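Local coordinates for encapsulated ferritin (Haliangium ochraceum, PDB 5N5F), which oxidises Fe(2+) to Fe(3+) as a ferritin-like ferroxidase, the cargo of an encapsulin nanocompartment in which the iron is stored, at the interface of chains A and B. Sequence-based numbering; all coordinates share one arbitrary frame. Chains: chain A/B, encapsulated ferritin.

Contact 1: the interface of chains A and B. Residues chain A 86, 89-93, 96; chain B 66-67, 70-71, 73-74.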
ATOM      1  N   TYR A  86     -31.015  -9.571  14.638  1.00 30.55           N
ATOM      2  CA  TYR A  86     -31.216  -9.145  13.258  1.00 33.22           C
ATOM      3  C   TYR A  86     -31.332 -10.276  12.244  1.00 31.18           C
ATOM      4  O   TYR A  86     -32.024 -10.103  11.240  1.00 32.97           O
ATOM      5  CB  TYR A  86     -30.075  -8.217  12.826  1.00 38.88           C
ATOM      6  CG  TYR A  86     -30.099  -6.880  13.531  1.00 37.16           C
ATOM      7  CD1 TYR A  86     -30.930  -5.858  13.093  1.00 37.05           C
ATOM      8  CD2 TYR A  86     -29.297  -6.645  14.637  1.00 35.64           C
ATOM      9  CE1 TYR A  86     -30.958  -4.637  13.736  1.00 36.55           C
ATOM     10  CE2 TYR A  86     -29.317  -5.432  15.287  1.00 33.71           C
ATOM     11  CZ  TYR A  86     -30.148  -4.430  14.832  1.00 38.44           C
ATOM     12  OH  TYR A  86     -30.166  -3.219  15.477  1.00 34.86           O
ATOM     13  N   THR A  89     -34.753 -12.266   9.904  1.00 35.87           N
ATOM     14  CA  THR A  89     -35.883 -11.422  10.264  1.00 39.66           C
ATOM     15  C   THR A  89     -36.622 -10.973   9.008  1.00 43.28           C
ATOM     16  O   THR A  89     -36.195 -11.231   7.881  1.00 41.32           O
ATOM     17  CB  THR A  89     -35.413 -10.207  11.070  1.00 41.06           C
ATOM     18  OG1 THR A  89     -34.445  -9.473  10.309  1.00 38.69           O
ATOM     19  CG2 THR A  89     -34.794 -10.654  12.389  1.00 37.61           C
ATOM     20  N   GLU A  90     -37.748 -10.287   9.217  1.00 45.74           N
ATOM     21  CA  GLU A  90     -38.613  -9.859   8.120  1.00 50.23           C
ATOM     22  C   GLU A  90     -38.891  -8.365   8.103  1.00 47.81           C
ATOM     23  O   GLU A  90     -38.964  -7.773   7.024  1.00 46.28           O
ATOM     24  CB  GLU A  90     -39.950 -10.618   8.179  1.00 53.58           C
ATOM     25  CG  GLU A  90     -39.937 -11.960   7.460  1.00 60.11           C
ATOM     26  CD  GLU A  90     -39.816 -11.815   5.952  1.00 74.38           C
ATOM     27  OE1 GLU A  90     -39.782 -10.665   5.464  1.00 72.75           O
ATOM     28  OE2 GLU A  90     -39.757 -12.850   5.255  1.00 67.76           O
ATOM     29  N   ARG A  91     -39.060  -7.736   9.268  1.00 44.98           N
ATOM     30  CA  ARG A  91     -39.360  -6.315   9.314  1.00 49.34           C
ATOM     31  C   ARG A  91     -38.202  -5.506   8.727  1.00 48.74           C
ATOM     32  O   ARG A  91     -37.090  -6.019   8.567  1.00 45.24           O
ATOM     33  CB  ARG A  91     -39.620  -5.876  10.755  1.00 55.72           C
ATOM     34  CG  ARG A  91     -40.794  -6.580  11.426  1.00 64.07           C
ATOM     35  CD  ARG A  91     -40.720  -6.467  12.945  1.00 71.40           C
ATOM     36  NE  ARG A  91     -40.835  -5.087  13.412  1.00 81.84           N
ATOM     37  CZ  ARG A  91     -40.633  -4.702  14.669  1.00 79.79           C
ATOM     38  NH1 ARG A  91     -40.763  -3.425  15.001  1.00 80.28           N
ATOM     39  NH2 ARG A  91     -40.294  -5.587  15.598  1.00 79.68           N
ATOM     40  N   PRO A  92     -38.439  -4.239   8.391  1.00 55.45           N
ATOM     41  CA  PRO A  92     -37.327  -3.364   7.996  1.00 53.56           C
ATOM     42  C   PRO A  92     -36.225  -3.377   9.046  1.00 50.93           C
ATOM     43  O   PRO A  92     -36.482  -3.251  10.246  1.00 44.24           O
ATOM     44  CB  PRO A  92     -37.986  -1.987   7.874  1.00 51.64           C
ATOM     45  CG  PRO A  92     -39.402  -2.288   7.533  1.00 57.86           C
ATOM     46  CD  PRO A  92     -39.740  -3.555   8.276  1.00 60.20           C
ATOM     47  N   ILE A  93     -34.983  -3.523   8.579  1.00 48.31           N
ATOM     48  CA  ILE A  93     -33.869  -3.809   9.481  1.00 46.87           C
ATOM     49  C   ILE A  93     -33.773  -2.757  10.580  1.00 45.00           C
ATOM     50  O   ILE A  93     -33.472  -3.077  11.736  1.00 46.18           O
ATOM     51  CB  ILE A  93     -32.557  -3.923   8.680  1.00 49.68           C
ATOM     52  CG1 ILE A  93     -32.613  -5.147   7.763  1.00 47.25           C
ATOM     53  CG2 ILE A  93     -31.350  -4.029   9.606  1.00 44.52           C
ATOM     54  CD1 ILE A  93     -32.588  -4.811   6.290  1.00 58.78           C
ATOM     55  N   LEU A  96     -35.675  -3.138  13.898  1.00 55.02           N
ATOM     56  CA  LEU A  96     -35.167  -4.096  14.873  1.00 49.95           C
ATOM     57  C   LEU A  96     -34.096  -3.453  15.750  1.00 46.58           C
ATOM     58  O   LEU A  96     -33.832  -3.913  16.861  1.00 44.75           O
ATOM     59  CB  LEU A  96     -34.601  -5.327  14.165  1.00 42.47           C
ATOM     60  CG  LEU A  96     -35.576  -6.070  13.248  1.00 42.58           C
ATOM     61  CD1 LEU A  96     -34.817  -6.989  12.297  1.00 44.37           C
ATOM     62  CD2 LEU A  96     -36.596  -6.862  14.062  1.00 45.03           C
TER
ATOM     63  N   MET B  66     -23.874  -6.945  11.730  1.00 34.41           N
ATOM     64  CA  MET B  66     -24.963  -7.907  11.613  1.00 32.60           C
ATOM     65  C   MET B  66     -26.170  -7.302  10.907  1.00 32.63           C
ATOM     66  O   MET B  66     -26.901  -8.022  10.216  1.00 30.74           O
ATOM     67  CB  MET B  66     -25.337  -8.439  12.993  1.00 31.28           C
ATOM     68  CG  MET B  66     -24.200  -9.202  13.676  1.00 29.95           C
ATOM     69  SD  MET B  66     -23.555 -10.574  12.680  1.00 35.01           S
ATOM     70  CE  MET B  66     -22.155  -9.804  11.863  1.00 35.44           C
ATOM     71  N   MET B  67     -26.381  -5.990  11.040  1.00 33.13           N
ATOM     72  CA  MET B  67     -27.388  -5.319  10.225  1.00 26.22           C
ATOM     73  C   MET B  67     -27.089  -5.492   8.740  1.00 36.93           C
ATOM     74  O   MET B  67     -27.977  -5.827   7.947  1.00 33.77           O
ATOM     75  CB  MET B  67     -27.450  -3.835  10.586  1.00 34.06           C
ATOM     76  CG  MET B  67     -28.085  -3.544  11.944  1.00 37.79           C
ATOM     77  SD  MET B  67     -27.980  -1.801  12.399  1.00 47.23           S
ATOM     78  CE  MET B  67     -29.216  -1.092  11.316  1.00 50.18           C
ATOM     79  N   GLU B  70     -27.598  -9.179   7.482  1.00 33.04           N
ATOM     80  CA  GLU B  70     -28.993  -9.554   7.267  1.00 33.24           C
ATOM     81  C   GLU B  70     -29.513  -8.987   5.954  1.00 33.49           C
ATOM     82  O   GLU B  70     -30.271  -9.654   5.241  1.00 30.77           O
ATOM     83  CB  GLU B  70     -29.853  -9.079   8.439  1.00 35.27           C
ATOM     84  CG  GLU B  70     -31.360  -9.225   8.232  1.00 36.48           C
ATOM     85  CD  GLU B  70     -31.807 -10.665   8.044  1.00 37.72           C
ATOM     86  OE1 GLU B  70     -30.977 -11.584   8.218  1.00 32.85           O
ATOM     87  OE2 GLU B  70     -33.000 -10.877   7.727  1.00 40.06           O
ATOM     88  N   TRP B  71     -29.119  -7.755   5.621  1.00 34.59           N
ATOM     89  CA  TRP B  71     -29.482  -7.190   4.327  1.00 38.17           C
ATOM     90  C   TRP B  71     -28.962  -8.059   3.186  1.00 36.20           C
ATOM     91  O   TRP B  71     -29.651  -8.248   2.177  1.00 34.30           O
ATOM     92  CB  TRP B  71     -28.937  -5.769   4.206  1.00 35.05           C
ATOM     93  CG  TRP B  71     -29.285  -5.111   2.905  1.00 44.09           C
ATOM     94  CD1 TRP B  71     -30.316  -4.248   2.675  1.00 45.28           C
ATOM     95  CD2 TRP B  71     -28.604  -5.267   1.653  1.00 42.55           C
ATOM     96  NE1 TRP B  71     -30.318  -3.855   1.358  1.00 49.17           N
ATOM     97  CE2 TRP B  71     -29.279  -4.468   0.710  1.00 45.80           C
ATOM     98  CE3 TRP B  71     -27.489  -6.005   1.239  1.00 42.96           C
ATOM     99  CZ2 TRP B  71     -28.874  -4.384  -0.623  1.00 48.29           C
ATOM    100  CZ3 TRP B  71     -27.092  -5.921  -0.085  1.00 39.61           C
ATOM    101  CH2 TRP B  71     -27.781  -5.116  -0.998  1.00 44.01           C
ATOM    102  N   ARG B  73     -28.298 -11.336   3.409  1.00 37.09           N
ATOM    103  CA  ARG B  73     -29.029 -12.598   3.443  1.00 40.12           C
ATOM    104  C   ARG B  73     -30.354 -12.489   2.701  1.00 38.05           C
ATOM    105  O   ARG B  73     -30.787 -13.444   2.042  1.00 42.15           O
ATOM    106  CB  ARG B  73     -29.270 -13.026   4.892  1.00 35.80           C
ATOM    107  CG  ARG B  73     -29.838 -14.431   5.032  1.00 40.81           C
ATOM    108  CD  ARG B  73     -30.535 -14.613   6.370  1.00 35.39           C
ATOM    109  NE  ARG B  73     -31.702 -13.741   6.483  1.00 38.71           N
ATOM    110  CZ  ARG B  73     -32.912 -14.035   6.016  1.00 39.17           C
ATOM    111  NH1 ARG B  73     -33.137 -15.188   5.402  1.00 37.81           N
ATOM    112  NH2 ARG B  73     -33.904 -13.167   6.168  1.00 40.16           N
ATOM    113  N   ARG B  74     -31.015 -11.334   2.794  1.00 38.81           N
ATOM    114  CA  ARG B  74     -32.336 -11.153   2.203  1.00 42.41           C
ATOM    115  C   ARG B  74     -32.296 -11.003   0.687  1.00 44.46           C
ATOM    116  O   ARG B  74     -33.356 -11.034   0.051  1.00 43.04           O
ATOM    117  CB  ARG B  74     -33.022  -9.933   2.828  1.00 38.37           C
ATOM    118  CG  ARG B  74     -33.394 -10.114   4.299  1.00 40.02           C
ATOM    119  CD  ARG B  74     -34.044  -8.861   4.872  1.00 35.00           C
ATOM    120  NE  ARG B  74     -34.371  -8.990   6.291  1.00 37.38           N
ATOM    121  CZ  ARG B  74     -35.004  -8.056   6.996  1.00 43.48           C
ATOM    122  NH1 ARG B  74     -35.374  -6.922   6.415  1.00 44.88           N
ATOM    123  NH2 ARG B  74     -35.268  -8.249   8.284  1.00 39.59           N
TER
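A mixed polar and apolar clamp between two subunits of the ferritin ring, this patch of a two-fold symmetric interface ties the C-terminal end of the N-terminal domain construct, in chain A, to a helix of chain B. B:Arg74 does most of the gripping. Its chain runs extended from CG to NE and lays the guanidinium edge against the tail, where B:Arg74 NH1 and NH2 both donate end-on to the carbonyl A:Arg91 O, each at 2.9 Å. B:Arg74 NH2 also meets the hydroxyl A:Thr89 OG1 in the guanidinium plane, a short bond of 2.5 Å. Over one guanidinium face sits A:Ile93 CG1, 3.8 Å from B:Arg74 CZ.

B:Glu70 holds the arginine in place: B:Glu70 OE2 turns its anti lone pair to B:Arg74 NE, 2.7 Å away, and its syn lone pair to B:Arg73 NH2, while B:Arg73 NE bridges to OE1, side-on. From above the carboxylate plane B:Glu70 OE2 takes the backbone A:Thr89 N at 3.1 Å. The hydroxyl A:Thr89 OG1 donates to A:Tyr86 O at 2.7 Å, OE2 being at best an alternative. Several donors, arginine nitrogens among them, would probably favour a charged carboxylate. An alanine in place of B:Glu70 removes these acceptors and would probably let both guanidinium groups drift.

Alongside, B:Met67 CG lies over the A:Tyr86 ring, 3.7 Å from its centroid.

In the fold, chain A contributes the end of helix 77-86, the following loop and 3-10 helix 93-95; chain B offers the C-terminal part of helix 48-73 and B:Arg74 just beyond.

Contact 2: the interface of chains A and B. Residues chain A 32, 35, 58-59, 62-63, 66; chain B 25, 78-79, 82.
B:Phe79 and B:His82, one turn apart on helix 77-86 of chain B, present ring faces to side chains of helix 48-75 of chain A. The side chains of A:Val62 and B:Phe79 cross at about a right angle. A:Val62 CG1, anti to the backbone N (chi1 175°), stands over the middle of the face, 3.7 Å from the B:Phe79 centroid, while CG2 reaches the rim at CE1. Around that rim, A:Met66 brings its bent chain round so that A:Met66 CE comes 3.9 Å from B:Phe79 CE2, A:Leu32 CD2 approaches CZ, and A:Val35 meets the ring tip to tip. A:Val35 CG1 also touches B:Leu25 CD1 at 4.0 Å.

The imidazole is held differently. A:Glu63 CB lies over its centre, 3.6 Å from the B:His82 centroid, and the extended glutamate carries its carboxylate on nearly parallel to the ring, the planes 12° apart. A:Val62 CG1 lies in the ring plane at the edge, near CD2. At the tip, B:His82 NE2 is 3.1 Å from the backbone A:Asn59 O, a hydrogen bond if NE2 carries the proton. The nearby glutamate might favour a protonated ring, though the charge is not seen.

B:Val78 CG2 packs against the amide of A:Asn59, 3.4 Å from A:Asn59 OD1.

This largely apolar packing fits the short helix of one subunit against the two long helices of its neighbour, and probably helps hold the pair together within the decamer.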
ATOM      1  N   LEU A  32     -15.006 -12.970   2.846  1.00 33.18           N
ATOM      2  CA  LEU A  32     -16.003 -12.055   2.299  1.00 33.57           C
ATOM      3  C   LEU A  32     -15.446 -11.275   1.112  1.00 33.15           C
ATOM      4  O   LEU A  32     -16.174 -10.984   0.156  1.00 32.19           O
ATOM      5  CB  LEU A  32     -16.491 -11.101   3.387  1.00 32.67           C
ATOM      6  CG  LEU A  32     -17.295 -11.749   4.519  1.00 32.01           C
ATOM      7  CD1 LEU A  32     -17.529 -10.755   5.641  1.00 29.76           C
ATOM      8  CD2 LEU A  32     -18.620 -12.297   4.005  1.00 30.68           C
ATOM      9  N   VAL A  35     -15.804 -13.344  -1.908  1.00 35.90           N
ATOM     10  CA  VAL A  35     -17.177 -13.353  -2.408  1.00 35.02           C
ATOM     11  C   VAL A  35     -17.408 -12.173  -3.341  1.00 32.32           C
ATOM     12  O   VAL A  35     -18.008 -12.316  -4.413  1.00 33.52           O
ATOM     13  CB  VAL A  35     -18.176 -13.352  -1.236  1.00 32.11           C
ATOM     14  CG1 VAL A  35     -19.609 -13.182  -1.740  1.00 36.80           C
ATOM     15  CG2 VAL A  35     -18.050 -14.636  -0.439  1.00 33.19           C
ATOM     16  N   LYS A  58     -17.039 -19.098  -5.430  1.00 35.07           N
ATOM     17  CA  LYS A  58     -17.664 -18.011  -4.681  1.00 38.21           C
ATOM     18  C   LYS A  58     -18.590 -18.559  -3.601  1.00 38.26           C
ATOM     19  O   LYS A  58     -18.513 -18.161  -2.432  1.00 35.70           O
ATOM     20  CB  LYS A  58     -18.444 -17.100  -5.635  1.00 34.40           C
ATOM     21  CG  LYS A  58     -19.339 -16.048  -4.956  1.00 37.91           C
ATOM     22  CD  LYS A  58     -20.426 -15.549  -5.899  1.00 41.23           C
ATOM     23  CE  LYS A  58     -21.406 -14.613  -5.202  1.00 47.69           C
ATOM     24  NZ  LYS A  58     -22.126 -15.272  -4.074  1.00 52.56           N
ATOM     25  N   ASN A  59     -19.484 -19.472  -3.984  1.00 38.64           N
ATOM     26  CA  ASN A  59     -20.475 -19.978  -3.043  1.00 37.13           C
ATOM     27  C   ASN A  59     -19.827 -20.767  -1.913  1.00 37.61           C
ATOM     28  O   ASN A  59     -20.329 -20.748  -0.785  1.00 37.47           O
ATOM     29  CB  ASN A  59     -21.502 -20.836  -3.780  1.00 37.02           C
ATOM     30  CG  ASN A  59     -22.390 -20.015  -4.692  1.00 36.11           C
ATOM     31  OD1 ASN A  59     -22.514 -18.800  -4.530  1.00 34.48           O
ATOM     32  ND2 ASN A  59     -23.018 -20.674  -5.656  1.00 39.51           N
ATOM     33  N   VAL A  62     -18.635 -18.361   0.621  1.00 35.01           N
ATOM     34  CA  VAL A  62     -19.733 -17.980   1.505  1.00 32.05           C
ATOM     35  C   VAL A  62     -19.874 -19.000   2.627  1.00 36.14           C
ATOM     36  O   VAL A  62     -20.024 -18.644   3.801  1.00 34.86           O
ATOM     37  CB  VAL A  62     -21.042 -17.836   0.708  1.00 30.70           C
ATOM     38  CG1 VAL A  62     -22.226 -17.565   1.649  1.00 33.97           C
ATOM     39  CG2 VAL A  62     -20.918 -16.725  -0.312  1.00 37.05           C
ATOM     40  N   GLU A  63     -19.827 -20.286   2.276  1.00 31.23           N
ATOM     41  CA  GLU A  63     -19.885 -21.334   3.287  1.00 35.19           C
ATOM     42  C   GLU A  63     -18.749 -21.191   4.291  1.00 34.63           C
ATOM     43  O   GLU A  63     -18.964 -21.302   5.503  1.00 33.74           O
ATOM     44  CB  GLU A  63     -19.842 -22.706   2.611  1.00 36.03           C
ATOM     45  CG  GLU A  63     -19.954 -23.872   3.568  1.00 39.17           C
ATOM     46  CD  GLU A  63     -20.152 -25.199   2.854  1.00 50.52           C
ATOM     47  OE1 GLU A  63     -19.611 -25.367   1.738  1.00 49.40           O
ATOM     48  OE2 GLU A  63     -20.856 -26.073   3.407  1.00 50.69           O
ATOM     49  N   MET A  66     -19.447 -18.316   6.753  1.00 32.24           N
ATOM     50  CA  MET A  66     -20.457 -18.600   7.763  1.00 33.58           C
ATOM     51  C   MET A  66     -19.955 -19.613   8.782  1.00 32.95           C
ATOM     52  O   MET A  66     -20.353 -19.562   9.951  1.00 31.11           O
ATOM     53  CB  MET A  66     -21.742 -19.084   7.092  1.00 34.85           C
ATOM     54  CG  MET A  66     -22.392 -18.042   6.181  1.00 33.81           C
ATOM     55  SD  MET A  66     -22.755 -16.462   7.000  1.00 39.31           S
ATOM     56  CE  MET A  66     -21.280 -15.515   6.618  1.00 37.72           C
TER
ATOM     57  N   LEU B  25     -20.825  -5.554   0.932  1.00 34.52           N
ATOM     58  CA  LEU B  25     -19.730  -6.403   1.388  1.00 32.55           C
ATOM     59  C   LEU B  25     -18.576  -5.577   1.945  1.00 31.31           C
ATOM     60  O   LEU B  25     -18.031  -5.908   3.004  1.00 35.89           O
ATOM     61  CB  LEU B  25     -19.261  -7.307   0.248  1.00 31.60           C
ATOM     62  CG  LEU B  25     -20.200  -8.481  -0.054  1.00 33.55           C
ATOM     63  CD1 LEU B  25     -19.836  -9.167  -1.361  1.00 32.66           C
ATOM     64  CD2 LEU B  25     -20.186  -9.496   1.087  1.00 34.14           C
ATOM     65  N   VAL B  78     -27.734 -17.936  -1.554  1.00 38.40           N
ATOM     66  CA  VAL B  78     -26.578 -18.730  -1.141  1.00 35.66           C
ATOM     67  C   VAL B  78     -26.194 -18.411   0.297  1.00 34.17           C
ATOM     68  O   VAL B  78     -25.908 -19.315   1.091  1.00 36.23           O
ATOM     69  CB  VAL B  78     -25.393 -18.517  -2.106  1.00 40.23           C
ATOM     70  CG1 VAL B  78     -25.074 -17.038  -2.298  1.00 42.43           C
ATOM     71  CG2 VAL B  78     -24.158 -19.261  -1.607  1.00 35.04           C
ATOM     72  N   PHE B  79     -26.150 -17.124   0.652  1.00 33.69           N
ATOM     73  CA  PHE B  79     -25.916 -16.756   2.045  1.00 35.79           C
ATOM     74  C   PHE B  79     -26.989 -17.361   2.941  1.00 35.98           C
ATOM     75  O   PHE B  79     -26.690 -17.933   3.997  1.00 33.11           O
ATOM     76  CB  PHE B  79     -25.885 -15.230   2.191  1.00 36.98           C
ATOM     77  CG  PHE B  79     -24.497 -14.631   2.166  1.00 38.20           C
ATOM     78  CD1 PHE B  79     -23.899 -14.274   0.966  1.00 32.49           C
ATOM     79  CD2 PHE B  79     -23.803 -14.406   3.345  1.00 33.28           C
ATOM     80  CE1 PHE B  79     -22.628 -13.714   0.943  1.00 37.10           C
ATOM     81  CE2 PHE B  79     -22.533 -13.847   3.330  1.00 40.92           C
ATOM     82  CZ  PHE B  79     -21.944 -13.503   2.123  1.00 35.67           C
ATOM     83  N   HIS B  82     -26.373 -21.206   3.417  1.00 35.41           N
ATOM     84  CA  HIS B  82     -25.232 -21.543   4.262  1.00 33.54           C
ATOM     85  C   HIS B  82     -25.412 -21.031   5.689  1.00 38.05           C
ATOM     86  O   HIS B  82     -24.883 -21.633   6.631  1.00 34.34           O
ATOM     87  CB  HIS B  82     -23.947 -20.986   3.646  1.00 40.80           C
ATOM     88  CG  HIS B  82     -23.522 -21.686   2.391  1.00 38.13           C
ATOM     89  ND1 HIS B  82     -23.703 -23.039   2.194  1.00 41.52           N
ATOM     90  CD2 HIS B  82     -22.926 -21.220   1.267  1.00 40.74           C
ATOM     91  CE1 HIS B  82     -23.234 -23.376   1.005  1.00 45.42           C
ATOM     92  NE2 HIS B  82     -22.758 -22.292   0.422  1.00 42.33           N
TER

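The centres of contact 1 and contact 2 lie about 17 Å apart within one two-fold symmetric interface, so each recurs with the chains exchanged. They draw on the same elements in opposite roles: helix 77-86 comes from chain A in contact 1 and from chain B in contact 2, packing each time against the partner's long helix, 48-73 in chain B and 48-75 in chain A. Met66 appears in both, from chain B in the first and chain A in the second. The polar grip and the apolar seam probably reinforce each other, and the reciprocal packing is likely to steady the subunit pair within the ten-subunit assembly.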